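Putative cytosine/guanine deaminase (Unidentified, PDB 2PAJ) catalyses the zinc-dependent hydrolytic deamination of 2-amino-4-hydroxypteridines such as isoxanthopterin, releasing ammonium and a 2,4-dihydroxypteridine. Local coordinates at residues 244-249 and 280-285. Numbering follows the deposited sequence.
Sequences RMHSHL and DVWYAH. With ZN (zinc ion), chain B.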
ATOM      1  N   ARG A 244      -7.418 -12.483   4.201  1.00 51.88           N
ATOM      2  CA  ARG A 244      -7.574 -11.439   5.210  1.00 51.81           C
ATOM      3  C   ARG A 244      -8.740 -10.523   4.839  1.00 52.36           C
ATOM      4  O   ARG A 244      -9.189 -10.501   3.690  1.00 52.18           O
ATOM      5  CB  ARG A 244      -6.291 -10.619   5.351  1.00 51.38           C
ATOM      6  CG  ARG A 244      -5.125 -11.456   5.801  1.00 48.95           C
ATOM      7  CD  ARG A 244      -4.128 -10.662   6.589  1.00 47.81           C
ATOM      8  NE  ARG A 244      -3.262 -11.578   7.318  1.00 48.80           N
ATOM      9  CZ  ARG A 244      -2.575 -11.258   8.408  1.00 48.87           C
ATOM     10  NH1 ARG A 244      -2.643 -10.029   8.909  1.00 47.62           N
ATOM     11  NH2 ARG A 244      -1.840 -12.178   9.010  1.00 44.04           N
ATOM     12  N   MET A 245      -9.235  -9.775   5.820  1.00 52.61           N
ATOM     13  CA  MET A 245     -10.363  -8.876   5.602  1.00 51.00           C
ATOM     14  C   MET A 245      -9.971  -7.414   5.802  1.00 51.59           C
ATOM     15  O   MET A 245      -9.206  -7.078   6.710  1.00 53.12           O
ATOM     16  CB  MET A 245     -11.487  -9.238   6.558  1.00 49.57           C
ATOM     17  CG  MET A 245     -12.063 -10.636   6.361  1.00 48.15           C
ATOM     18  SD  MET A 245     -12.736 -11.277   7.879  1.00 44.04           S
ATOM     19  CE  MET A 245     -11.538 -12.405   8.237  1.00 47.49           C
ATOM     20  N   HIS A 246     -10.505  -6.545   4.950  1.00 49.24           N
ATOM     21  CA  HIS A 246     -10.213  -5.126   5.026  1.00 47.74           C
ATOM     22  C   HIS A 246     -11.402  -4.281   4.606  1.00 48.03           C
ATOM     23  O   HIS A 246     -12.135  -4.650   3.702  1.00 47.79           O
ATOM     24  CB  HIS A 246      -9.013  -4.809   4.139  1.00 46.10           C
ATOM     25  CG  HIS A 246      -8.754  -3.347   3.970  1.00 44.68           C
ATOM     26  ND1 HIS A 246      -8.935  -2.697   2.771  1.00 45.87           N
ATOM     27  CD2 HIS A 246      -8.338  -2.407   4.850  1.00 44.02           C
ATOM     28  CE1 HIS A 246      -8.641  -1.417   2.919  1.00 45.14           C
ATOM     29  NE2 HIS A 246      -8.277  -1.215   4.171  1.00 44.77           N
ATOM     30  N   SER A 247     -11.591  -3.141   5.264  1.00 49.40           N
ATOM     31  CA  SER A 247     -12.696  -2.245   4.922  1.00 51.76           C
ATOM     32  C   SER A 247     -12.534  -0.827   5.488  1.00 52.01           C
ATOM     33  O   SER A 247     -11.694  -0.580   6.354  1.00 51.50           O
ATOM     34  CB  SER A 247     -14.027  -2.837   5.417  1.00 52.47           C
ATOM     35  OG  SER A 247     -15.140  -2.048   5.029  1.00 54.36           O
ATOM     36  N   HIS A 248     -13.337   0.092   4.952  1.00 52.22           N
ATOM     37  CA  HIS A 248     -13.383   1.481   5.383  1.00 54.25           C
ATOM     38  C   HIS A 248     -14.278   1.465   6.627  1.00 57.28           C
ATOM     39  O   HIS A 248     -15.428   1.035   6.557  1.00 56.84           O
ATOM     40  CB  HIS A 248     -14.060   2.338   4.308  1.00 53.61           C
ATOM     41  CG  HIS A 248     -13.125   2.928   3.294  1.00 54.72           C
ATOM     42  ND1 HIS A 248     -13.467   3.060   1.965  1.00 52.96           N
ATOM     43  CD2 HIS A 248     -11.907   3.505   3.426  1.00 55.12           C
ATOM     44  CE1 HIS A 248     -12.504   3.693   1.323  1.00 53.71           C
ATOM     45  NE2 HIS A 248     -11.546   3.978   2.186  1.00 54.83           N
ATOM     46  N   LEU A 249     -13.772   1.909   7.769  1.00 60.64           N
ATOM     47  CA  LEU A 249     -14.602   1.906   8.964  1.00 64.63           C
ATOM     48  C   LEU A 249     -15.071   3.305   9.292  1.00 67.75           C
ATOM     49  O   LEU A 249     -14.356   4.069   9.945  1.00 70.97           O
ATOM     50  CB  LEU A 249     -13.837   1.332  10.153  1.00 65.36           C
ATOM     51  CG  LEU A 249     -14.706   0.896  11.340  1.00 66.31           C
ATOM     52  CD1 LEU A 249     -13.914  -0.071  12.193  1.00 66.08           C
ATOM     53  CD2 LEU A 249     -15.159   2.106  12.161  1.00 68.23           C
ATOM     54  N   ASP A 280      -6.669 -10.850  11.702  1.00 52.12           N
ATOM     55  CA  ASP A 280      -7.117 -11.271  10.380  1.00 52.30           C
ATOM     56  C   ASP A 280      -7.519 -10.051   9.542  1.00 52.57           C
ATOM     57  O   ASP A 280      -7.303 -10.002   8.333  1.00 52.84           O
ATOM     58  CB  ASP A 280      -8.364 -12.138  10.593  1.00 54.26           C
ATOM     59  CG  ASP A 280      -8.320 -13.440   9.850  1.00 57.10           C
ATOM     60  OD1 ASP A 280      -8.250 -13.424   8.609  1.00 60.75           O
ATOM     61  OD2 ASP A 280      -8.363 -14.495  10.512  1.00 59.94           O
ATOM     62  N   VAL A 281      -8.120  -9.081  10.229  1.00 50.37           N
ATOM     63  CA  VAL A 281      -8.666  -7.856   9.649  1.00 49.52           C
ATOM     64  C   VAL A 281      -7.892  -6.553   9.929  1.00 48.42           C
ATOM     65  O   VAL A 281      -7.133  -6.468  10.883  1.00 47.60           O
ATOM     66  CB  VAL A 281     -10.103  -7.657  10.193  1.00 49.17           C
ATOM     67  CG1 VAL A 281     -10.896  -6.722   9.301  1.00 48.34           C
ATOM     68  CG2 VAL A 281     -10.775  -8.998  10.359  1.00 47.56           C
ATOM     69  N   TRP A 282      -8.108  -5.544   9.085  1.00 47.40           N
ATOM     70  CA  TRP A 282      -7.503  -4.227   9.268  1.00 46.73           C
ATOM     71  C   TRP A 282      -8.383  -3.165   8.580  1.00 47.29           C
ATOM     72  O   TRP A 282      -8.935  -3.394   7.507  1.00 44.35           O
ATOM     73  CB  TRP A 282      -6.037  -4.215   8.777  1.00 43.54           C
ATOM     74  CG  TRP A 282      -5.773  -3.755   7.396  1.00 40.83           C
ATOM     75  CD1 TRP A 282      -5.560  -2.475   6.975  1.00 40.86           C
ATOM     76  CD2 TRP A 282      -5.613  -4.585   6.248  1.00 40.93           C
ATOM     77  NE1 TRP A 282      -5.269  -2.458   5.635  1.00 39.81           N
ATOM     78  CE2 TRP A 282      -5.297  -3.741   5.160  1.00 40.53           C
ATOM     79  CE3 TRP A 282      -5.705  -5.965   6.029  1.00 41.29           C
ATOM     80  CZ2 TRP A 282      -5.076  -4.232   3.867  1.00 42.30           C
ATOM     81  CZ3 TRP A 282      -5.485  -6.449   4.756  1.00 41.59           C
ATOM     82  CH2 TRP A 282      -5.173  -5.583   3.686  1.00 40.00           C
ATOM     83  N   TYR A 283      -8.538  -2.012   9.227  1.00 49.82           N
ATOM     84  CA  TYR A 283      -9.378  -0.944   8.687  1.00 51.31           C
ATOM     85  C   TYR A 283      -8.699   0.335   8.258  1.00 52.46           C
ATOM     86  O   TYR A 283      -7.669   0.732   8.797  1.00 52.76           O
ATOM     87  CB  TYR A 283     -10.456  -0.542   9.683  1.00 50.78           C
ATOM     88  CG  TYR A 283     -11.456  -1.623   9.988  1.00 51.76           C
ATOM     89  CD1 TYR A 283     -11.270  -2.475  11.072  1.00 50.82           C
ATOM     90  CD2 TYR A 283     -12.597  -1.794   9.192  1.00 50.64           C
ATOM     91  CE1 TYR A 283     -12.178  -3.454  11.361  1.00 52.84           C
ATOM     92  CE2 TYR A 283     -13.515  -2.774   9.474  1.00 49.24           C
ATOM     93  CZ  TYR A 283     -13.301  -3.600  10.561  1.00 51.36           C
ATOM     94  OH  TYR A 283     -14.210  -4.575  10.878  1.00 52.49           O
ATOM     95  N   ALA A 284      -9.330   0.982   7.285  1.00 54.29           N
ATOM     96  CA  ALA A 284      -8.883   2.259   6.757  1.00 56.33           C
ATOM     97  C   ALA A 284      -9.884   3.320   7.217  1.00 58.31           C
ATOM     98  O   ALA A 284     -11.007   3.010   7.608  1.00 56.66           O
ATOM     99  CB  ALA A 284      -8.838   2.221   5.237  1.00 54.52           C
ATOM    100  N   HIS A 285      -9.454   4.575   7.165  1.00 63.53           N
ATOM    101  CA  HIS A 285     -10.279   5.717   7.540  1.00 67.51           C
ATOM    102  C   HIS A 285     -10.999   5.576   8.870  1.00 68.17           C
ATOM    103  O   HIS A 285     -12.181   5.876   8.973  1.00 68.00           O
ATOM    104  CB  HIS A 285     -11.295   6.010   6.423  1.00 70.72           C
ATOM    105  CG  HIS A 285     -10.656   6.345   5.105  1.00 74.90           C
ATOM    106  ND1 HIS A 285      -9.323   6.089   4.840  1.00 76.21           N
ATOM    107  CD2 HIS A 285     -11.168   6.878   3.969  1.00 76.40           C
ATOM    108  CE1 HIS A 285      -9.044   6.448   3.600  1.00 75.71           C
ATOM    109  NE2 HIS A 285     -10.145   6.929   3.048  1.00 77.35           N
TER
HETATM  110 ZN    ZN B 493     -10.157   4.929   1.007  1.00 46.93          ZN
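His246 lies over one face of the Trp282 indole in an offset stack, the imidazole and the five-membered ring having centroids 4.2 Å apart and planes at 27°. CG of His246 is anti to its backbone N, beside the carbonyl carbon, where the imidazole meets the indole. His246 CB sits almost on the normal of the indole six-membered ring, a CH-pi contact; CB of Arg244 meets the indole edge near its plane. The Tyr283 ring carries Leu249 CD1 over the centre of one face, 3.5 Å from the centroid, while Ser247 O comes to its edge near CD2. Tyr283 OH is hydrogen-bonded to Trp276 O. Strands 244-248 and 281-284 run parallel, their axes 4.8 Å apart at 18°, as neighbouring strands of the TIM-type barrel of the amidohydrolase family. Donors come from both strands: Met245 N to Asp280 O, Trp282 N to Met245 O (3.0 Å), Ala284 N to Ser247 O and Leu249 N to Ala284 O (3.0 Å). Met245 and Val281 share the sheet face of Ser247 and Tyr283, and their side chains reach Arg239 of helix 228-240. At the C-terminal strand ends His248 NE2 binds zinc at 2.1 Å, alongside His76, His78 and Asp336. His248 NE2 also lies over one face of the His285 ring, offset toward its rim; the two side chains run side by side, pointing the same way, with their ring planes oblique at 41°. His285 belongs to the zinc site too, but its NE2 stands farther from the metal, at 2.9 Å, and it probably also binds substrate.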